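Local structure of superoxide dismutase [Fe] (Methanothermobacter thermautotrophicus, 1MA1) at residues 37-40 and 41-45; 61-64 and 65-68; 103-106 and 107-111; 135-139 and 140-144; 193-196 and 197-200. The protein catalyses the dismutation of superoxide radicals to hydrogen peroxide and oxygen at one iron ion per subunit of a homotetramer. All blocks are in the same frame, centred on the assembly; numbering follows the deposited sequence.

Contact 1 (37-40 and 41-45)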
loop_
_atom_site.group_PDB
_atom_site.type_symbol
_atom_site.label_atom_id
_atom_site.label_comp_id
_atom_site.label_asym_id
_atom_site.label_seq_id
_atom_site.Cartn_x
_atom_site.Cartn_y
_atom_site.Cartn_z
ATOM N N HIS A 37 -16.218 -1.686 16.153
ATOM C CA HIS A 37 -15.002 -1.494 15.374
ATOM C C HIS A 37 -13.845 -1.016 16.243
ATOM O O HIS A 37 -12.782 -1.641 16.273
ATOM C CB HIS A 37 -15.255 -0.513 14.220
ATOM C CG HIS A 37 -16.256 -1.019 13.229
ATOM N ND1 HIS A 37 -15.998 -2.076 12.383
ATOM C CD2 HIS A 37 -17.553 -0.681 13.015
ATOM C CE1 HIS A 37 -17.088 -2.371 11.697
ATOM N NE2 HIS A 37 -18.046 -1.537 12.065
ATOM N N HIS A 38 -14.046 0.080 16.964
ATOM C CA HIS A 38 -12.976 0.608 17.778
ATOM C C HIS A 38 -12.528 -0.512 18.700
ATOM O O HIS A 38 -11.331 -0.716 18.905
ATOM C CB HIS A 38 -13.455 1.819 18.586
ATOM C CG HIS A 38 -12.342 2.588 19.239
ATOM N ND1 HIS A 38 -12.554 3.752 19.948
ATOM C CD2 HIS A 38 -11.002 2.374 19.262
ATOM C CE1 HIS A 38 -11.398 4.224 20.375
ATOM N NE2 HIS A 38 -10.439 3.407 19.971
ATOM N N GLN A 39 -13.495 -1.250 19.240
ATOM C CA GLN A 39 -13.197 -2.394 20.110
ATOM C C GLN A 39 -12.332 -3.433 19.386
ATOM O O GLN A 39 -11.407 -3.994 19.964
ATOM C CB GLN A 39 -14.490 -3.043 20.571
ATOM C CG GLN A 39 -14.277 -4.187 21.508
ATOM C CD GLN A 39 -13.686 -3.753 22.833
ATOM O OE1 GLN A 39 -14.268 -2.955 23.553
ATOM N NE2 GLN A 39 -12.516 -4.300 23.165
ATOM N N ALA A 40 -12.628 -3.664 18.116
ATOM C CA ALA A 40 -11.891 -4.655 17.346
ATOM C C ALA A 40 -10.394 -4.299 17.242
ATOM O O ALA A 40 -9.524 -5.192 17.231
ATOM C CB ALA A 40 -12.515 -4.805 15.943
ATOM N N TYR A 41 -10.091 -3.000 17.181
ATOM C CA TYR A 41 -8.693 -2.574 17.122
ATOM C C TYR A 41 -7.984 -2.714 18.467
ATOM O O TYR A 41 -6.834 -3.133 18.505
ATOM C CB TYR A 41 -8.571 -1.132 16.596
ATOM C CG TYR A 41 -9.242 -0.972 15.259
ATOM C CD1 TYR A 41 -8.995 -1.878 14.229
ATOM C CD2 TYR A 41 -10.222 -0.003 15.056
ATOM C CE1 TYR A 41 -9.715 -1.833 13.051
ATOM C CE2 TYR A 41 -10.954 0.040 13.872
ATOM C CZ TYR A 41 -10.700 -0.881 12.879
ATOM O OH TYR A 41 -11.456 -0.904 11.732
ATOM N N VAL A 42 -8.671 -2.381 19.556
ATOM C CA VAL A 42 -8.202 -2.739 20.882
ATOM C C VAL A 42 -7.834 -4.208 20.972
ATOM O O VAL A 42 -6.716 -4.538 21.371
ATOM C CB VAL A 42 -9.257 -2.472 21.937
ATOM C CG1 VAL A 42 -8.793 -3.045 23.285
ATOM C CG2 VAL A 42 -9.551 -0.970 21.987
ATOM N N ASP A 43 -8.757 -5.092 20.599
ATOM C CA ASP A 43 -8.497 -6.518 20.721
ATOM C C ASP A 43 -7.417 -6.980 19.757
ATOM O O ASP A 43 -6.584 -7.828 20.103
ATOM C CB ASP A 43 -9.763 -7.326 20.474
ATOM C CG ASP A 43 -10.892 -6.898 21.358
ATOM O OD1 ASP A 43 -10.647 -6.533 22.539
ATOM O OD2 ASP A 43 -12.026 -6.937 20.860
ATOM N N GLY A 44 -7.429 -6.419 18.546
ATOM C CA GLY A 44 -6.405 -6.744 17.564
ATOM C C GLY A 44 -5.027 -6.459 18.120
ATOM O O GLY A 44 -4.152 -7.331 18.146
ATOM N N ALA A 45 -4.847 -5.229 18.586
ATOM C CA ALA A 45 -3.569 -4.778 19.086
ATOM C C ALA A 45 -3.150 -5.610 20.295
ATOM O O ALA A 45 -1.977 -5.967 20.430
ATOM C CB ALA A 45 -3.652 -3.298 19.456
#
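The carbonyl oxygen of H38 is gripped by two amides one turn further along helix 27-57, in the alpha-hairpin domain: V42 N comes in nearly straight at 3.2 Å, while Y41 N adds a weak second bond. Y41 N is itself shared, since its main i to i+4 bond runs to H37 O. That same oxygen lies over one face of the Y41 ring, set off toward the rim, with CD2 of Y41 3.3 Å from H37 O. The tyrosine torsion explains this: CG stands beside the backbone N (chi1 -55°), which turns the ring back along the preceding turn.

H37 and Y41 thus share one flank of the helix. The H37 ring stacks on the iron ligand H171, and its NE2 bonds to Y174 OH of the second subunit; the Y41 ring meets the ligand H81. The pairing is consistent with the histidine and tyrosine that border the active-site approach in iron and manganese superoxide dismutases.

Away from that flank, Q39 and D43 form an i to i+4 polar pair. The Q39 chain bends at chi2 (66°) so that the amide crosses the D43 carboxylate obliquely, the two planes 25° apart. NE2 of Q39 reaches OD1 of D43 at 3.0 Å, keeping the acceptor close to the amide plane but meeting it from above the carboxylate.

Contact 2 (61-64 and 65-68)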
loop_
_atom_site.group_PDB
_atom_site.type_symbol
_atom_site.label_atom_id
_atom_site.label_comp_id
_atom_site.label_asym_id
_atom_site.label_seq_id
_atom_site.Cartn_x
_atom_site.Cartn_y
_atom_site.Cartn_z
ATOM N N ASP A 61 11.072 -17.679 17.575
ATOM C CA ASP A 61 11.019 -16.795 16.418
ATOM C C ASP A 61 9.570 -16.413 16.173
ATOM O O ASP A 61 8.662 -17.196 16.444
ATOM C CB ASP A 61 11.592 -17.502 15.194
ATOM C CG ASP A 61 12.967 -18.120 15.464
ATOM O OD1 ASP A 61 13.372 -18.180 16.644
ATOM O OD2 ASP A 61 13.643 -18.561 14.507
ATOM N N VAL A 62 9.354 -15.202 15.677
ATOM C CA VAL A 62 8.083 -14.847 15.058
ATOM C C VAL A 62 8.300 -14.277 13.666
ATOM O O VAL A 62 9.398 -13.806 13.338
ATOM C CB VAL A 62 7.326 -13.797 15.894
ATOM C CG1 VAL A 62 7.084 -14.325 17.272
ATOM C CG2 VAL A 62 8.113 -12.519 15.977
ATOM N N ASP A 63 7.249 -14.311 12.854
ATOM C CA ASP A 63 7.220 -13.533 11.629
ATOM C C ASP A 63 6.984 -12.042 11.915
ATOM O O ASP A 63 5.842 -11.596 11.988
ATOM C CB ASP A 63 6.132 -14.069 10.703
ATOM C CG ASP A 63 6.059 -13.304 9.387
ATOM O OD1 ASP A 63 5.262 -13.702 8.512
ATOM O OD2 ASP A 63 6.796 -12.301 9.224
ATOM N N ILE A 64 8.056 -11.269 12.083
ATOM C CA ILE A 64 7.874 -9.930 12.609
ATOM C C ILE A 64 7.418 -8.959 11.532
ATOM O O ILE A 64 6.812 -7.921 11.843
ATOM C CB ILE A 64 9.145 -9.325 13.243
ATOM C CG1 ILE A 64 10.152 -9.015 12.164
ATOM C CG2 ILE A 64 9.756 -10.264 14.274
ATOM C CD1 ILE A 64 11.168 -8.058 12.653
ATOM N N LYS A 65 7.707 -9.282 10.274
ATOM C CA LYS A 65 7.170 -8.519 9.164
ATOM C C LYS A 65 5.657 -8.517 9.248
ATOM O O LYS A 65 5.027 -7.454 9.281
ATOM C CB LYS A 65 7.626 -9.117 7.824
ATOM C CG LYS A 65 7.062 -8.366 6.601
ATOM C CD LYS A 65 7.593 -8.875 5.263
ATOM C CE LYS A 65 7.167 -10.310 5.043
ATOM N NZ LYS A 65 7.491 -10.812 3.682
ATOM N N ALA A 66 5.070 -9.709 9.291
ATOM C CA ALA A 66 3.627 -9.825 9.413
ATOM C C ALA A 66 3.140 -9.151 10.698
ATOM O O ALA A 66 2.153 -8.398 10.687
ATOM C CB ALA A 66 3.222 -11.280 9.400
ATOM N N ALA A 67 3.826 -9.425 11.797
ATOM C CA ALA A 67 3.423 -8.908 13.099
ATOM C C ALA A 67 3.374 -7.371 13.109
ATOM O O ALA A 67 2.385 -6.773 13.547
ATOM C CB ALA A 67 4.377 -9.390 14.178
ATOM N N LEU A 68 4.444 -6.740 12.634
ATOM C CA LEU A 68 4.538 -5.293 12.718
ATOM C C LEU A 68 3.586 -4.612 11.732
ATOM O O LEU A 68 3.066 -3.535 12.009
ATOM C CB LEU A 68 5.975 -4.845 12.468
ATOM C CG LEU A 68 6.997 -5.441 13.422
ATOM C CD1 LEU A 68 8.327 -4.773 13.216
ATOM C CD2 LEU A 68 6.578 -5.220 14.846
#
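D63 swings its carboxylate forward to the first turn of helix 64-86 because its CG lies trans to the main-chain nitrogen (chi1 -179°), the placing that lets OD2 take A66 N as an N-cap. A66 N points at OD2 of D63 along an almost perfectly straight line (177°, 3.1 Å). The donor arrives from well above the carboxylate plane. A negative group at this end of a helix would probably be favoured by the helix dipole. The other oxygen, OD1, rests 3.3 Å from CB of A66.

The backbone takes over from there: A67 N bonds to D63 O, and L68 N to I64 O at 2.8 Å. On the flank of I64 and L68, the two side chains approach only loosely through their CD1 ends.

The turn also belongs to the tetramer. K65 sends its amine to E128 of the third subunit and E70 of the fourth, A66 packs on A66 of the fourth, and A67 leans on helix 27-57 of its own chain, beside L48 and L52. Within the turn, the methyl of A67 lies beside the cap residue, its CB 3.4 Å from D63 O.

Contact 3 (103-106 and 107-111)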
loop_
_atom_site.group_PDB
_atom_site.type_symbol
_atom_site.label_atom_id
_atom_site.label_comp_id
_atom_site.label_asym_id
_atom_site.label_seq_id
_atom_site.Cartn_x
_atom_site.Cartn_y
_atom_site.Cartn_z
ATOM N N ALA A 103 -6.710 29.324 14.085
ATOM C CA ALA A 103 -7.367 30.195 13.113
ATOM C C ALA A 103 -6.350 30.939 12.261
ATOM O O ALA A 103 -6.478 30.998 11.040
ATOM C CB ALA A 103 -8.270 31.186 13.833
ATOM N N GLU A 104 -5.337 31.509 12.912
ATOM C CA GLU A 104 -4.307 32.253 12.192
ATOM C C GLU A 104 -3.510 31.374 11.237
ATOM O O GLU A 104 -3.230 31.782 10.115
ATOM C CB GLU A 104 -3.358 32.944 13.165
ATOM C CG GLU A 104 -4.057 33.868 14.123
ATOM C CD GLU A 104 -3.119 34.509 15.133
ATOM O OE1 GLU A 104 -2.506 33.800 15.971
ATOM O OE2 GLU A 104 -3.002 35.747 15.083
ATOM N N TYR A 105 -3.146 30.170 11.673
ATOM C CA TYR A 105 -2.425 29.248 10.808
ATOM C C TYR A 105 -3.259 28.749 9.648
ATOM O O TYR A 105 -2.748 28.604 8.547
ATOM C CB TYR A 105 -1.893 28.062 11.592
ATOM C CG TYR A 105 -0.530 28.309 12.180
ATOM C CD1 TYR A 105 -0.377 28.950 13.398
ATOM C CD2 TYR A 105 0.618 27.919 11.494
ATOM C CE1 TYR A 105 0.898 29.198 13.928
ATOM C CE2 TYR A 105 1.886 28.164 12.009
ATOM C CZ TYR A 105 2.019 28.801 13.225
ATOM O OH TYR A 105 3.270 29.023 13.742
ATOM N N ILE A 106 -4.541 28.491 9.878
ATOM C CA ILE A 106 -5.389 28.037 8.790
ATOM C C ILE A 106 -5.494 29.116 7.716
ATOM O O ILE A 106 -5.492 28.822 6.517
ATOM C CB ILE A 106 -6.798 27.658 9.286
ATOM C CG1 ILE A 106 -6.728 26.323 10.035
ATOM C CG2 ILE A 106 -7.766 27.574 8.111
ATOM C CD1 ILE A 106 -8.034 25.837 10.614
ATOM N N GLU A 107 -5.557 30.371 8.148
ATOM C CA GLU A 107 -5.518 31.487 7.218
ATOM C C GLU A 107 -4.260 31.550 6.393
ATOM O O GLU A 107 -4.337 31.663 5.168
ATOM C CB GLU A 107 -5.670 32.804 7.954
ATOM C CG GLU A 107 -7.088 33.298 7.978
ATOM C CD GLU A 107 -7.156 34.789 8.220
ATOM O OE1 GLU A 107 -6.689 35.243 9.295
ATOM O OE2 GLU A 107 -7.671 35.506 7.329
ATOM N N LYS A 108 -3.105 31.514 7.057
ATOM C CA LYS A 108 -1.857 31.785 6.358
ATOM C C LYS A 108 -1.480 30.596 5.479
ATOM O O LYS A 108 -0.889 30.777 4.418
ATOM C CB LYS A 108 -0.721 32.099 7.337
ATOM C CG LYS A 108 0.053 30.898 7.859
ATOM C CD LYS A 108 1.433 31.326 8.378
ATOM C CE LYS A 108 2.196 30.149 8.991
ATOM N NZ LYS A 108 2.391 29.027 8.029
ATOM N N ASP A 109 -1.837 29.387 5.903
ATOM C CA ASP A 109 -1.488 28.205 5.143
ATOM C C ASP A 109 -2.499 27.878 4.066
ATOM O O ASP A 109 -2.137 27.357 3.011
ATOM C CB ASP A 109 -1.293 26.995 6.073
ATOM C CG ASP A 109 -0.021 27.104 6.912
ATOM O OD1 ASP A 109 1.012 27.594 6.391
ATOM O OD2 ASP A 109 -0.040 26.687 8.087
ATOM N N PHE A 110 -3.768 28.182 4.309
ATOM C CA PHE A 110 -4.795 27.849 3.319
ATOM C C PHE A 110 -5.441 29.062 2.657
ATOM O O PHE A 110 -6.151 28.916 1.676
ATOM C CB PHE A 110 -5.876 26.982 3.948
ATOM C CG PHE A 110 -5.377 25.661 4.439
ATOM C CD1 PHE A 110 -4.932 25.513 5.745
ATOM C CD2 PHE A 110 -5.356 24.557 3.594
ATOM C CE1 PHE A 110 -4.472 24.267 6.216
ATOM C CE2 PHE A 110 -4.898 23.300 4.041
ATOM C CZ PHE A 110 -4.454 23.155 5.358
ATOM N N GLY A 111 -5.186 30.249 3.196
ATOM C CA GLY A 111 -5.763 31.450 2.635
ATOM C C GLY A 111 -7.059 31.843 3.313
ATOM O O GLY A 111 -7.331 33.032 3.509
#
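Y105 and D109, one turn apart on helix 100-110, lie side by side and point the same way, their ring and carboxylate planes 49° apart. OD2 of D109 approaches the edge of the ring in its plane, 3.7 Å from CD2 of Y105, and does not sit over a face. K108 runs along the same tyrosine: its CG takes the position between backbone N and carbonyl carbon (chi1 88°), which carries the aliphatic chain up beside the ring until CE is 3.6 Å from CE2 of Y105. The chain then bends at chi4, and NZ turns to OD1 of D109 in a salt bridge of 2.6 Å; OD1 is met on its syn side, somewhat out of the carboxylate plane. The same amine also bonds to D142 O.

The carboxylate is therefore divided between two tasks, since OD2 accepts the backbone N of L144 from the neighbouring strand 143-150. An alanine in place of D109 would probably leave the K108 amine with D142 O but without its charge partner, and the L144 amide without its acceptor.

On another side of the helix, I106 and F110 face the core. CG2 of I106 is 4.2 Å from CD1 of F110, and I106 O lies at the edge of the phenyl ring, in its plane, while also accepting F110 N. L144 and F116 add to the packing around I106.

The chain leaves helical geometry at G111, whose positive phi (94°) suits glycine. The whole is an amphipathic last helical turn, ended by glycine and fastened to the beta-sheet of the C-terminal domain.

Contact 4 (135-139 and 140-144)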
loop_
_atom_site.group_PDB
_atom_site.type_symbol
_atom_site.label_atom_id
_atom_site.label_comp_id
_atom_site.label_asym_id
_atom_site.label_seq_id
_atom_site.Cartn_x
_atom_site.Cartn_y
_atom_site.Cartn_z
ATOM N N LEU A 135 -5.514 16.444 9.970
ATOM C CA LEU A 135 -4.714 17.668 9.990
ATOM C C LEU A 135 -3.511 17.489 10.899
ATOM O O LEU A 135 -3.621 16.899 11.971
ATOM C CB LEU A 135 -5.545 18.837 10.487
ATOM C CG LEU A 135 -4.826 20.189 10.486
ATOM C CD1 LEU A 135 -4.446 20.521 9.059
ATOM C CD2 LEU A 135 -5.735 21.286 11.061
ATOM N N THR A 136 -2.366 18.004 10.471
ATOM C CA THR A 136 -1.145 17.976 11.275
ATOM C C THR A 136 -0.267 19.201 10.964
ATOM O O THR A 136 -0.727 20.154 10.328
ATOM C CB THR A 136 -0.344 16.688 11.009
ATOM O OG1 THR A 136 0.808 16.658 11.862
ATOM C CG2 THR A 136 0.111 16.627 9.554
ATOM N N TYR A 137 0.981 19.189 11.421
ATOM C CA TYR A 137 1.790 20.408 11.471
ATOM C C TYR A 137 3.266 20.077 11.309
ATOM O O TYR A 137 3.794 19.219 12.019
ATOM C CB TYR A 137 1.571 21.140 12.800
ATOM C CG TYR A 137 2.523 22.301 13.051
ATOM C CD1 TYR A 137 2.450 23.459 12.291
ATOM C CD2 TYR A 137 3.532 22.212 14.022
ATOM C CE1 TYR A 137 3.351 24.493 12.479
ATOM C CE2 TYR A 137 4.438 23.241 14.215
ATOM C CZ TYR A 137 4.342 24.378 13.432
ATOM O OH TYR A 137 5.267 25.391 13.544
ATOM N N CYS A 138 3.931 20.743 10.365
ATOM C CA CYS A 138 5.390 20.638 10.234
ATOM C C CYS A 138 6.062 21.812 10.940
ATOM O O CYS A 138 6.252 22.871 10.369
ATOM C CB CYS A 138 5.801 20.597 8.758
ATOM S SG CYS A 138 7.588 20.429 8.432
ATOM N N GLN A 139 6.354 21.606 12.217
ATOM C CA GLN A 139 7.483 22.193 12.920
ATOM C C GLN A 139 8.579 22.795 12.030
ATOM O O GLN A 139 8.886 23.981 12.119
ATOM C CB GLN A 139 8.031 21.116 13.864
ATOM C CG GLN A 139 7.390 19.708 13.586
ATOM C CD GLN A 139 7.428 18.718 14.782
ATOM O OE1 GLN A 139 7.434 17.490 14.581
ATOM N NE2 GLN A 139 7.428 19.248 16.019
ATOM N N ARG A 140 9.163 21.991 11.157
ATOM C CA ARG A 140 10.294 22.459 10.345
ATOM C C ARG A 140 9.950 23.683 9.467
ATOM O O ARG A 140 10.645 24.695 9.510
ATOM C CB ARG A 140 10.791 21.328 9.447
ATOM C CG ARG A 140 12.287 21.235 9.336
ATOM C CD ARG A 140 12.849 20.607 10.584
ATOM N NE ARG A 140 14.269 20.315 10.448
ATOM C CZ ARG A 140 15.027 19.829 11.431
ATOM N NH1 ARG A 140 14.495 19.573 12.622
ATOM N NH2 ARG A 140 16.321 19.611 11.221
ATOM N N THR A 141 8.892 23.575 8.665
ATOM C CA THR A 141 8.519 24.642 7.742
ATOM C C THR A 141 7.419 25.503 8.324
ATOM O O THR A 141 6.990 26.470 7.690
ATOM C CB THR A 141 8.011 24.081 6.383
ATOM O OG1 THR A 141 6.945 23.159 6.621
ATOM C CG2 THR A 141 9.115 23.362 5.644
ATOM N N ASP A 142 6.957 25.149 9.521
ATOM C CA ASP A 142 5.957 25.942 10.248
ATOM C C ASP A 142 4.630 26.037 9.475
ATOM O O ASP A 142 4.049 27.113 9.354
ATOM C CB ASP A 142 6.532 27.334 10.519
ATOM C CG ASP A 142 5.665 28.167 11.442
ATOM O OD1 ASP A 142 5.233 27.671 12.513
ATOM O OD2 ASP A 142 5.434 29.342 11.092
ATOM N N ARG A 143 4.173 24.895 8.955
ATOM C CA ARG A 143 3.006 24.835 8.085
ATOM C C ARG A 143 2.053 23.729 8.555
ATOM O O ARG A 143 2.500 22.648 8.961
ATOM C CB ARG A 143 3.446 24.583 6.632
ATOM C CG ARG A 143 4.488 25.586 6.156
ATOM C CD ARG A 143 5.146 25.226 4.830
ATOM N NE ARG A 143 4.254 25.539 3.734
ATOM C CZ ARG A 143 4.596 26.202 2.637
ATOM N NH1 ARG A 143 5.833 26.642 2.459
ATOM N NH2 ARG A 143 3.680 26.432 1.715
ATOM N N LEU A 144 0.749 24.003 8.517
ATOM C CA LEU A 144 -0.251 22.951 8.632
ATOM C C LEU A 144 -0.248 22.091 7.383
ATOM O O LEU A 144 -0.248 22.610 6.270
ATOM C CB LEU A 144 -1.650 23.543 8.841
ATOM C CG LEU A 144 -1.893 24.302 10.160
ATOM C CD1 LEU A 144 -3.218 25.050 10.076
ATOM C CD2 LEU A 144 -1.855 23.324 11.369
#
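C138 and R143 pair through the backbone in the hairpin between strands 131-138 and 143-150: C138 N gives to R143 O at 2.8 Å, and C138 O takes R143 N in return; D142 N adds a weak bond to the same oxygen. With both D142 and R143 facing C138, and D142 at positive phi (62°), this is a G1 beta bulge.

Side-chain polar bonds close the turn. SG of C138 accepts T141 N at 3.4 Å, nearly straight. The hydroxyl of Y137 donates to OD1 of D142 at 2.5 Å, on the anti lone pair of that oxygen, with ring and carboxylate planes almost perpendicular (87°). The tyrosine extends with CG trans to the main-chain N (chi1 171°), and its ring lies alongside the bulge.

Apolar packing is lighter: L144 sets its CB 4.1 Å from CD1 of L135, and its CD2 near CB of Y137.

Outward, R143 forms a salt bridge with D53 of the third subunit and a cation-pi contact with F8 of that chain. OD1 of D142 also accepts the hydroxyl of Y105, so that two tyrosines converge on one carboxylate oxygen; such donors would probably stabilise its negative charge.

Contact 5 (193-196 and 197-200)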
loop_
_atom_site.group_PDB
_atom_site.type_symbol
_atom_site.label_atom_id
_atom_site.label_comp_id
_atom_site.label_asym_id
_atom_site.label_seq_id
_atom_site.Cartn_x
_atom_site.Cartn_y
_atom_site.Cartn_z
ATOM N N ASN A 193 -15.205 19.632 17.327
ATOM C CA ASN A 193 -14.840 20.320 18.560
ATOM C C ASN A 193 -13.539 21.116 18.383
ATOM O O ASN A 193 -12.438 20.603 18.613
ATOM C CB ASN A 193 -14.673 19.302 19.692
ATOM C CG ASN A 193 -14.474 19.959 21.052
ATOM O OD1 ASN A 193 -14.062 21.111 21.145
ATOM N ND2 ASN A 193 -14.746 19.213 22.113
ATOM N N TRP A 194 -13.663 22.378 17.983
ATOM C CA TRP A 194 -12.479 23.194 17.740
ATOM C C TRP A 194 -11.690 23.502 19.017
ATOM O O TRP A 194 -10.478 23.711 18.962
ATOM C CB TRP A 194 -12.860 24.497 17.023
ATOM C CG TRP A 194 -13.280 24.280 15.601
ATOM C CD1 TRP A 194 -14.518 24.514 15.060
ATOM C CD2 TRP A 194 -12.483 23.722 14.547
ATOM N NE1 TRP A 194 -14.540 24.128 13.745
ATOM C CE2 TRP A 194 -13.308 23.640 13.399
ATOM C CE3 TRP A 194 -11.154 23.283 14.461
ATOM C CZ2 TRP A 194 -12.847 23.127 12.176
ATOM C CZ3 TRP A 194 -10.693 22.770 13.243
ATOM C CH2 TRP A 194 -11.544 22.699 12.119
ATOM N N LYS A 195 -12.361 23.524 20.160
ATOM C CA LYS A 195 -11.661 23.735 21.416
ATOM C C LYS A 195 -10.545 22.710 21.530
ATOM O O LYS A 195 -9.404 23.064 21.815
ATOM C CB LYS A 195 -12.612 23.588 22.615
ATOM C CG LYS A 195 -13.897 24.416 22.542
ATOM C CD LYS A 195 -13.612 25.897 22.306
ATOM C CE LYS A 195 -12.785 26.522 23.427
ATOM N NZ LYS A 195 -12.508 27.977 23.150
ATOM N N GLU A 196 -10.886 21.446 21.291
ATOM C CA GLU A 196 -9.957 20.332 21.474
ATOM C C GLU A 196 -8.822 20.413 20.466
ATOM O O GLU A 196 -7.650 20.217 20.810
ATOM C CB GLU A 196 -10.688 18.991 21.316
ATOM C CG GLU A 196 -9.805 17.752 21.392
ATOM C CD GLU A 196 -8.998 17.690 22.674
ATOM O OE1 GLU A 196 -9.505 18.179 23.712
ATOM O OE2 GLU A 196 -7.868 17.147 22.655
ATOM N N VAL A 197 -9.170 20.704 19.216
ATOM C CA VAL A 197 -8.163 20.812 18.168
ATOM C C VAL A 197 -7.232 21.976 18.472
ATOM O O VAL A 197 -6.020 21.851 18.366
ATOM C CB VAL A 197 -8.795 21.041 16.771
ATOM C CG1 VAL A 197 -7.715 21.062 15.723
ATOM C CG2 VAL A 197 -9.790 19.959 16.450
ATOM N N GLU A 198 -7.812 23.106 18.857
ATOM C CA GLU A 198 -7.041 24.240 19.340
ATOM C C GLU A 198 -6.076 23.870 20.449
ATOM O O GLU A 198 -4.918 24.254 20.409
ATOM C CB GLU A 198 -7.984 25.344 19.821
ATOM C CG GLU A 198 -8.564 26.205 18.702
ATOM C CD GLU A 198 -9.788 26.996 19.132
ATOM O OE1 GLU A 198 -9.843 27.457 20.297
ATOM O OE2 GLU A 198 -10.697 27.171 18.301
ATOM N N LYS A 199 -6.549 23.117 21.434
ATOM C CA LYS A 199 -5.701 22.697 22.530
ATOM C C LYS A 199 -4.558 21.828 22.022
ATOM O O LYS A 199 -3.396 22.092 22.320
ATOM C CB LYS A 199 -6.515 21.927 23.556
ATOM C CG LYS A 199 -5.711 21.487 24.767
ATOM C CD LYS A 199 -6.580 20.684 25.741
ATOM C CE LYS A 199 -5.773 20.124 26.908
ATOM N NZ LYS A 199 -6.651 19.412 27.900
ATOM N N ARG A 200 -4.880 20.802 21.243
ATOM C CA ARG A 200 -3.857 19.956 20.630
ATOM C C ARG A 200 -2.788 20.774 19.910
ATOM O O ARG A 200 -1.598 20.473 19.985
ATOM C CB ARG A 200 -4.498 18.991 19.626
ATOM C CG ARG A 200 -5.533 18.050 20.230
ATOM C CD ARG A 200 -6.232 17.239 19.164
ATOM N NE ARG A 200 -7.150 16.276 19.750
ATOM C CZ ARG A 200 -7.937 15.477 19.043
ATOM N NH1 ARG A 200 -7.903 15.536 17.720
ATOM N NH2 ARG A 200 -8.761 14.631 19.647
#
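E196 and R200 form an i to i+4 salt bridge inside helix 194-202, the last helix of the chain, in the C-terminal domain, whose start is capped by N193. The cap is a side-chain bond: OD1 of N193 accepts E196 N at 3.2 Å, with the donor well above the amide carbonyl plane. Further on, E198 N bonds to W194 O at 2.7 Å and R200 N to E196 O.

The glutamate bends at chi2 (56°) and meets the extended arginine at about a right angle, carboxylate and guanidinium planes 72° apart. The anti lone pair of OE2 of E196 takes NE of R200 at 3.1 Å, at the guanidinium edge. The other guanidinium nitrogens have partners of their own: NH2 bonds to F83 O, NH1 to L163 O and to OD1 of N87. A leucine in place of R200 would probably leave the E196 carboxylate without its cationic mate and those oxygens without their donors, weakening the ties of this helix to the end of helix 64-86, to N87 and to the loop at L163.

On the inner flank, W194 and V197 point the same way, CE3 of W194 4.0 Å from CB of V197, both against L102 and L164. The indole NE1 is bonded to G96 O. E198 has its OE2 on S99 N, and its OE1 lies 3.9 Å from K195 NZ, a long ion pair.

How the contacts relate
All five contacts are local, yet their chemistry follows their place. Contacts 2 and 4 are largely buried, contact 2 at subunit interfaces; 1, 3 and 5 are partly buried. Contacts 1 and 2 lie on successive helices of the alpha-hairpin domain, their centres about 19 Å apart: the first borders the iron site, with aromatic groups, while the second caps a helix far from it. Contacts 3 and 4 touch each other, so helix 100-110 and the beta hairpin hold one another by carboxylate bonds. Contact 5, about 16 Å from both by centres, caps its helix with asparagine where contact 2 uses aspartate, and its segments touch no other subunit; the R200 guanidinium is bound within the chain.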